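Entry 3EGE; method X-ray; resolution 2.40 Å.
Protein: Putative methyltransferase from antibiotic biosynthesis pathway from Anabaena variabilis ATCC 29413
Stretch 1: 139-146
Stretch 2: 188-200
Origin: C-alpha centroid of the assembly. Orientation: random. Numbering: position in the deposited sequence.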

# COMPACT_ATOMS: atom_id res chain seq x y z
N ILE A 139 -10.13 -6.33 -14.32
CA ILE A 139 -10.95 -6.33 -13.08
C ILE A 139 -12.25 -5.59 -13.38
O ILE A 139 -12.22 -4.50 -13.95
CB ILE A 139 -10.26 -5.55 -11.86
CG1 ILE A 139 -8.78 -5.90 -11.71
CG2 ILE A 139 -10.96 -5.85 -10.53
CD1 ILE A 139 -8.52 -7.42 -11.58
N TRP A 140 -13.36 -6.19 -12.99
CA TRP A 140 -14.70 -5.59 -13.07
C TRP A 140 -14.82 -4.19 -12.44
O TRP A 140 -15.58 -3.37 -12.93
CB TRP A 140 -15.75 -6.52 -12.39
CG TRP A 140 -15.55 -6.65 -10.93
CD1 TRP A 140 -14.77 -7.56 -10.31
CD2 TRP A 140 -16.08 -5.80 -9.92
NE1 TRP A 140 -14.78 -7.34 -8.97
CE2 TRP A 140 -15.57 -6.25 -8.69
CE3 TRP A 140 -16.93 -4.68 -9.93
CZ2 TRP A 140 -15.90 -5.66 -7.47
CZ3 TRP A 140 -17.27 -4.07 -8.72
CH2 TRP A 140 -16.74 -4.56 -7.51
N LEU A 141 -14.09 -3.98 -11.33
CA LEU A 141 -14.15 -2.76 -10.50
C LEU A 141 -14.08 -1.45 -11.28
O LEU A 141 -14.87 -0.52 -11.04
CB LEU A 141 -13.03 -2.79 -9.43
CG LEU A 141 -12.97 -1.69 -8.35
CD1 LEU A 141 -14.32 -1.57 -7.63
CD2 LEU A 141 -11.78 -1.92 -7.36
N TYR A 142 -13.18 -1.42 -12.26
CA TYR A 142 -12.92 -0.21 -13.04
C TYR A 142 -13.97 0.11 -14.09
O TYR A 142 -13.97 1.22 -14.61
CB TYR A 142 -11.52 -0.21 -13.62
CG TYR A 142 -10.50 -0.61 -12.59
CD1 TYR A 142 -10.36 0.09 -11.39
CD2 TYR A 142 -9.65 -1.71 -12.83
CE1 TYR A 142 -9.43 -0.31 -10.43
CE2 TYR A 142 -8.74 -2.10 -11.90
CZ TYR A 142 -8.61 -1.41 -10.71
OH TYR A 142 -7.68 -1.87 -9.83
N ASP A 143 -14.85 -0.84 -14.38
CA ASP A 143 -15.99 -0.58 -15.24
C ASP A 143 -17.08 0.24 -14.52
O ASP A 143 -17.94 0.81 -15.18
CB ASP A 143 -16.60 -1.88 -15.71
CG ASP A 143 -15.65 -2.73 -16.47
OD1 ASP A 143 -14.63 -2.21 -16.98
OD2 ASP A 143 -15.95 -3.93 -16.51
N TYR A 144 -17.07 0.23 -13.19
CA TYR A 144 -17.97 1.03 -12.37
C TYR A 144 -17.31 2.28 -11.79
O TYR A 144 -18.00 3.30 -11.63
CB TYR A 144 -18.55 0.20 -11.22
CG TYR A 144 -19.39 -0.96 -11.70
CD1 TYR A 144 -20.76 -0.81 -11.96
CD2 TYR A 144 -18.81 -2.21 -11.89
CE1 TYR A 144 -21.53 -1.90 -12.41
CE2 TYR A 144 -19.56 -3.30 -12.32
CZ TYR A 144 -20.91 -3.14 -12.57
OH TYR A 144 -21.62 -4.23 -13.00
N PHE A 145 -16.02 2.17 -11.45
CA PHE A 145 -15.25 3.26 -10.82
C PHE A 145 -13.95 3.53 -11.58
O PHE A 145 -12.85 3.20 -11.10
CB PHE A 145 -14.99 2.91 -9.35
CG PHE A 145 -16.26 2.63 -8.56
CD1 PHE A 145 -17.23 3.62 -8.41
CD2 PHE A 145 -16.50 1.37 -7.99
CE1 PHE A 145 -18.40 3.38 -7.69
CE2 PHE A 145 -17.68 1.10 -7.29
CZ PHE A 145 -18.63 2.12 -7.12
N PRO A 146 -14.05 4.17 -12.77
CA PRO A 146 -12.84 4.37 -13.64
C PRO A 146 -11.72 5.21 -13.02
O PRO A 146 -10.53 5.02 -13.35
CB PRO A 146 -13.41 5.04 -14.90
CG PRO A 146 -14.69 5.67 -14.44
CD PRO A 146 -15.25 4.74 -13.41
N PHE A 188 -8.11 -1.60 0.98
CA PHE A 188 -7.57 -0.66 0.00
C PHE A 188 -8.34 -0.88 -1.33
O PHE A 188 -9.14 -1.82 -1.47
CB PHE A 188 -6.05 -0.72 -0.14
CG PHE A 188 -5.47 -2.07 -0.35
CD1 PHE A 188 -5.43 -2.64 -1.62
CD2 PHE A 188 -4.90 -2.77 0.73
CE1 PHE A 188 -4.84 -3.93 -1.82
CE2 PHE A 188 -4.32 -4.05 0.54
CZ PHE A 188 -4.29 -4.62 -0.73
N ALA A 189 -8.11 0.03 -2.28
CA ALA A 189 -8.88 0.15 -3.53
C ALA A 189 -9.45 -1.15 -4.17
O ALA A 189 -10.68 -1.30 -4.23
CB ALA A 189 -8.08 0.99 -4.55
N ALA A 190 -8.57 -2.08 -4.58
CA ALA A 190 -9.00 -3.34 -5.22
C ALA A 190 -9.15 -4.56 -4.28
O ALA A 190 -9.37 -5.68 -4.75
CB ALA A 190 -8.05 -3.69 -6.37
N ALA A 191 -9.08 -4.35 -2.97
CA ALA A 191 -9.13 -5.43 -2.00
C ALA A 191 -10.49 -6.15 -1.94
O ALA A 191 -10.51 -7.36 -1.70
CB ALA A 191 -8.67 -4.95 -0.61
N ALA A 192 -11.60 -5.44 -2.20
CA ALA A 192 -12.94 -6.07 -2.22
C ALA A 192 -13.31 -6.61 -3.65
O ALA A 192 -14.50 -6.67 -4.02
CB ALA A 192 -13.99 -5.12 -1.68
N TRP A 193 -12.29 -7.04 -4.41
CA TRP A 193 -12.47 -7.62 -5.75
C TRP A 193 -13.42 -8.82 -5.85
O TRP A 193 -13.91 -9.10 -6.92
CB TRP A 193 -11.13 -8.04 -6.37
CG TRP A 193 -10.39 -9.11 -5.66
CD1 TRP A 193 -9.45 -8.95 -4.68
CD2 TRP A 193 -10.49 -10.52 -5.88
NE1 TRP A 193 -8.94 -10.15 -4.30
CE2 TRP A 193 -9.55 -11.15 -5.02
CE3 TRP A 193 -11.24 -11.32 -6.75
CZ2 TRP A 193 -9.39 -12.54 -4.95
CZ3 TRP A 193 -11.07 -12.72 -6.70
CH2 TRP A 193 -10.16 -13.30 -5.80
N ARG A 194 -13.61 -9.57 -4.77
CA ARG A 194 -14.54 -10.71 -4.79
C ARG A 194 -15.77 -10.43 -3.92
O ARG A 194 -16.61 -11.31 -3.76
CB ARG A 194 -13.83 -11.99 -4.35
CG ARG A 194 -14.20 -13.21 -5.21
CD ARG A 194 -13.56 -14.47 -4.65
NE ARG A 194 -14.32 -14.95 -3.49
CZ ARG A 194 -14.13 -16.09 -2.85
NH1 ARG A 194 -13.15 -16.93 -3.19
NH2 ARG A 194 -14.92 -16.40 -1.82
N ARG A 195 -15.90 -9.19 -3.42
CA ARG A 195 -16.97 -8.76 -2.53
C ARG A 195 -17.53 -7.42 -3.03
O ARG A 195 -17.43 -6.40 -2.34
CB ARG A 195 -16.40 -8.62 -1.11
CG ARG A 195 -15.95 -9.94 -0.49
CD ARG A 195 -15.17 -9.73 0.81
NE ARG A 195 -13.81 -9.22 0.56
CZ ARG A 195 -12.94 -8.83 1.50
NH1 ARG A 195 -13.25 -8.82 2.78
NH2 ARG A 195 -11.74 -8.41 1.12
N PRO A 196 -18.14 -7.42 -4.24
CA PRO A 196 -18.57 -6.17 -4.88
C PRO A 196 -19.47 -5.25 -4.06
O PRO A 196 -19.39 -4.01 -4.20
CB PRO A 196 -19.30 -6.66 -6.14
CG PRO A 196 -19.69 -8.04 -5.84
CD PRO A 196 -18.54 -8.58 -5.05
N GLU A 197 -20.32 -5.87 -3.24
CA GLU A 197 -21.24 -5.18 -2.35
C GLU A 197 -20.55 -4.27 -1.33
O GLU A 197 -21.14 -3.27 -0.91
CB GLU A 197 -22.23 -6.17 -1.69
CG GLU A 197 -21.68 -7.14 -0.60
CD GLU A 197 -20.69 -8.20 -1.08
OE1 GLU A 197 -20.68 -8.55 -2.29
OE2 GLU A 197 -19.91 -8.69 -0.21
N LEU A 198 -19.31 -4.59 -0.95
CA LEU A 198 -18.58 -3.75 -0.00
C LEU A 198 -18.37 -2.30 -0.48
O LEU A 198 -18.33 -1.36 0.35
CB LEU A 198 -17.23 -4.38 0.40
CG LEU A 198 -17.24 -5.64 1.28
CD1 LEU A 198 -15.79 -6.01 1.64
CD2 LEU A 198 -18.09 -5.47 2.55
N TYR A 199 -18.24 -2.12 -1.80
CA TYR A 199 -18.08 -0.79 -2.42
C TYR A 199 -19.29 0.11 -2.26
O TYR A 199 -19.15 1.32 -2.35
CB TYR A 199 -17.67 -0.91 -3.89
CG TYR A 199 -16.29 -1.50 -4.01
CD1 TYR A 199 -15.16 -0.73 -3.73
CD2 TYR A 199 -16.11 -2.85 -4.34
CE1 TYR A 199 -13.87 -1.29 -3.79
CE2 TYR A 199 -14.84 -3.41 -4.43
CZ TYR A 199 -13.73 -2.63 -4.15
OH TYR A 199 -12.51 -3.19 -4.27
N LEU A 200 -20.47 -0.47 -2.03
CA LEU A 200 -21.68 0.30 -1.77
C LEU A 200 -21.66 0.94 -0.38
O LEU A 200 -22.42 1.86 -0.14
CB LEU A 200 -22.94 -0.57 -1.89
CG LEU A 200 -23.17 -1.33 -3.20
CD1 LEU A 200 -24.49 -2.03 -3.14
CD2 LEU A 200 -23.14 -0.41 -4.41

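Stretches without regular helix or strand can still pair hydrogen bonding with apolar packing, and this contact in a putative methyltransferase is a compact example. In the first stretch, residues 140–143 adopt helical torsion angles without the regular bonding pattern; the chain is nonetheless tied locally, Asp-143 N donating to Trp-140 O at 3.0 Å and Phe-145 N to Leu-141 O at 3.0 Å. The second stretch folds through two type I turns, Ala-190 to Trp-193 and Ala-192 to Arg-195, and then enters a 3-10 segment spanning 196–200. The first turn is closed by a weak bond from Trp-193 N to Ala-190 O (3.2 Å), the second by a better one from Arg-195 N to Ala-192 O (2.9 Å). The backbones come nearest at Leu-141 and Trp-193, whose CA atoms lie 7.0 Å apart, so side chains must bridge the gap.

One hydrogen bond crosses it. Trp-140 NE1 donates to Trp-193 O at 2.8 Å with an N-H...acceptor angle of 162°, a short and nearly straight bond that satisfies the indole nitrogen of a buried residue. The carbonyl lies near the indole plane, at the ring edge, as expected when the N-H points outward from the ring. The same side chain also serves as an apolar surface: Trp-140 CH2 is 3.6 Å from Pro-196 CB and 3.7 Å from Tyr-199 CD2. The Trp-140 six-membered ring and the Tyr-199 ring meet obliquely, their planes at 73° and centroids 5.8 Å apart.

Tyr-199 illustrates the principle from the other side. Its hydroxyl reaches back within its own stretch, Tyr-199 OH donating to Ala-189 O at 2.6 Å and accepting a weak bond from Ala-192 N at 3.2 Å. These bonds link the ring to the turn region, while its apolar surface meets the first stretch. Leu-141 CD1 sits over one face of the Tyr-199 ring, 3.6 Å from its centroid and only 10° off the normal, a well-centred CH-pi contact. The other methyl of this leucine packs by the start of the second stretch: Leu-141 CD2 lies 3.4 Å from Ala-189 O and 4.2 Å from Ala-190 CB. Farther along, Phe-145 CE2 approaches Tyr-199 CB at 3.9 Å.

Tyr-142 adds a smaller contact. Its CA-to-CB bond points sideways, yet the ring end comes nearer and places Tyr-142 OH 3.9 Å from Ala-190 CB. Altogether the contact buries 388 Å², combining one directional bond with close apolar packing.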